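Long-range contact in acetyl xylan esterase (Metagenome, PDB 6XYC), which probably removes acetyl and feruloyl groups from complex natural xylans, as an esterase of the alpha/beta-hydrolase fold: residues A175-C180 and H235-N240. Numbering follows the deposited sequence. Where two conformers were deposited one is given.
Sequences AHMSNC and HCQSVN
Cys180 and Cys236 are joined by a disulfide that ties a long loop to the first turn of a helix, an instance of a covalent link holding two chain segments distant in sequence while weaker contacts settle their side chains. The C-S-S-C torsion is -90°, the relaxed value for such a bond. Cys236 SG stands between its own backbone N and carbonyl carbon (chi1 62°), which directs it at the loop, while Cys180 ends the type II beta turn that begins at Met177.

Gln237, next to the bridge, buries more surface here than any other residue of the two segments. Its CG lies beside the backbone N (chi1 -71°) and a bend at chi2 sets CD on the loop side, where NE2 gives a weak, strongly bent hydrogen bond to His176 O at 3.2 Å. The firmer grip is on OE1, which accepts from the backbone N of both Val172 and Asp173, and these bonds fix which way round the amide lies. In the conformer described, one of two modelled, Met177 crosses the glutamine chain at about a right angle, its methyl CE 3.5 Å from Gln237 OE1 and its SD 4.0 Å from Gln237 CD. Met177 also touches the bound sulfonyl fluoride inhibitor and belongs to its pocket; Gln237 therefore probably lies behind it as a second-shell residue.

A water completes the join, donating to Cys180 O at 2.8 Å and accepting from Asn240 ND2 at 2.8 Å. Asp173 OD2 takes hydrogen bonds from both Asn240 ND2 and His176 ND1, which gives the two segments a shared acceptor. The contact thus fastens the loop between strand 164-168 and helix 189-193 to the start of helix 236-248, which follows strand 222-227 and leads to strand 252-257 of the central sheet.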
loop_
_atom_site.group_PDB
_atom_site.type_symbol
_atom_site.label_atom_id
_atom_site.label_comp_id
_atom_site.label_asym_id
_atom_site.label_seq_id
_atom_site.Cartn_x
_atom_site.Cartn_y
_atom_site.Cartn_z
ATOM N N ALA A 175 -2.982 -17.539 3.226
ATOM C CA ALA A 175 -3.417 -18.930 3.321
ATOM C C ALA A 175 -2.809 -19.784 2.216
ATOM O O ALA A 175 -2.757 -21.010 2.349
ATOM C CB ALA A 175 -4.943 -19.011 3.261
ATOM N N HIS A 176 -2.333 -19.162 1.140
ATOM C CA HIS A 176 -1.875 -19.885 -0.038
ATOM C C HIS A 176 -0.527 -19.362 -0.506
ATOM O O HIS A 176 -0.305 -19.148 -1.699
ATOM C CB HIS A 176 -2.893 -19.778 -1.171
ATOM C CG HIS A 176 -4.276 -20.188 -0.777
ATOM N ND1 HIS A 176 -5.373 -19.376 -0.961
ATOM C CD2 HIS A 176 -4.738 -21.326 -0.203
ATOM C CE1 HIS A 176 -6.454 -19.994 -0.515
ATOM N NE2 HIS A 176 -6.096 -21.180 -0.053
ATOM N N MET A 177 0.399 -19.168 0.430
ATOM C CA MET A 177 1.719 -18.638 0.113
ATOM C C MET A 177 2.729 -19.737 -0.181
ATOM O O MET A 177 3.521 -19.614 -1.123
ATOM C CB MET A 177 2.226 -17.769 1.268
ATOM C CG MET A 177 3.475 -16.969 0.926
ATOM S SD MET A 177 3.206 -15.844 -0.460
ATOM C CE MET A 177 2.259 -14.553 0.340
ATOM N N SER A 178 2.710 -20.812 0.603
ATOM C CA SER A 178 3.675 -21.897 0.453
ATOM C C SER A 178 3.217 -22.817 -0.676
ATOM O O SER A 178 2.112 -23.364 -0.629
ATOM C CB SER A 178 3.823 -22.669 1.764
ATOM O OG SER A 178 4.591 -23.844 1.591
ATOM N N ASN A 179 4.057 -22.960 -1.701
ATOM C CA ASN A 179 3.719 -23.699 -2.918
ATOM C C ASN A 179 2.389 -23.235 -3.501
ATOM O O ASN A 179 1.714 -23.975 -4.219
ATOM C CB ASN A 179 3.685 -25.206 -2.662
ATOM C CG ASN A 179 5.041 -25.772 -2.299
ATOM O OD1 ASN A 179 5.998 -25.674 -3.064
ATOM N ND2 ASN A 179 5.119 -26.392 -1.125
ATOM N N CYS A 180 2.011 -22.002 -3.181
ATOM C CA CYS A 180 0.762 -21.395 -3.623
ATOM C C CYS A 180 -0.460 -22.129 -3.092
ATOM O O CYS A 180 -1.569 -21.928 -3.603
ATOM C CB CYS A 180 0.681 -21.320 -5.150
ATOM S SG CYS A 180 1.721 -20.051 -5.890
ATOM N N HIS A 235 3.440 -15.223 -8.292
ATOM C CA HIS A 235 2.426 -14.730 -9.220
ATOM C C HIS A 235 1.019 -15.186 -8.845
ATOM O O HIS A 235 0.042 -14.449 -9.042
ATOM C CB HIS A 235 2.839 -15.234 -10.609
ATOM C CG HIS A 235 2.059 -14.678 -11.756
ATOM N ND1 HIS A 235 1.017 -15.366 -12.338
ATOM C CD2 HIS A 235 2.230 -13.554 -12.494
ATOM C CE1 HIS A 235 0.541 -14.661 -13.349
ATOM N NE2 HIS A 235 1.258 -13.557 -13.464
ATOM N N CYS A 236 0.889 -16.401 -8.306
ATOM C CA CYS A 236 -0.434 -16.910 -7.965
ATOM C C CYS A 236 -1.181 -15.966 -7.033
ATOM O O CYS A 236 -2.417 -15.912 -7.061
ATOM C CB CYS A 236 -0.307 -18.292 -7.323
ATOM S SG CYS A 236 0.635 -18.336 -5.761
ATOM N N GLN A 237 -0.452 -15.209 -6.208
ATOM C CA GLN A 237 -1.099 -14.289 -5.279
ATOM C C GLN A 237 -1.949 -13.257 -6.016
ATOM O O GLN A 237 -3.088 -12.976 -5.622
ATOM C CB GLN A 237 -0.037 -13.605 -4.416
ATOM C CG GLN A 237 0.613 -14.529 -3.401
ATOM C CD GLN A 237 -0.251 -14.752 -2.184
ATOM O OE1 GLN A 237 -0.634 -13.801 -1.505
ATOM N NE2 GLN A 237 -0.558 -16.007 -1.895
ATOM N N SER A 238 -1.413 -12.684 -7.096
ATOM C CA SER A 238 -2.159 -11.685 -7.854
ATOM C C SER A 238 -3.222 -12.314 -8.750
ATOM O O SER A 238 -4.286 -11.715 -8.954
ATOM C CB SER A 238 -1.197 -10.838 -8.685
ATOM O OG SER A 238 -0.396 -10.018 -7.844
ATOM N N VAL A 239 -2.956 -13.502 -9.302
ATOM C CA VAL A 239 -4.005 -14.243 -9.997
ATOM C C VAL A 239 -5.202 -14.423 -9.072
ATOM O O VAL A 239 -6.352 -14.159 -9.443
ATOM C CB VAL A 239 -3.469 -15.600 -10.487
ATOM C CG1 VAL A 239 -4.606 -16.456 -10.997
ATOM C CG2 VAL A 239 -2.407 -15.402 -11.562
ATOM N N ASN A 240 -4.936 -14.853 -7.836
ATOM C CA ASN A 240 -6.010 -15.090 -6.881
ATOM C C ASN A 240 -6.750 -13.800 -6.547
ATOM O O ASN A 240 -7.984 -13.791 -6.461
ATOM C CB ASN A 240 -5.442 -15.731 -5.615
ATOM C CG ASN A 240 -4.919 -17.137 -5.854
ATOM O OD1 ASN A 240 -5.148 -17.725 -6.911
ATOM N ND2 ASN A 240 -4.213 -17.680 -4.869
HETATM O O HOH W 1 -2.879 -20.148 -5.353
#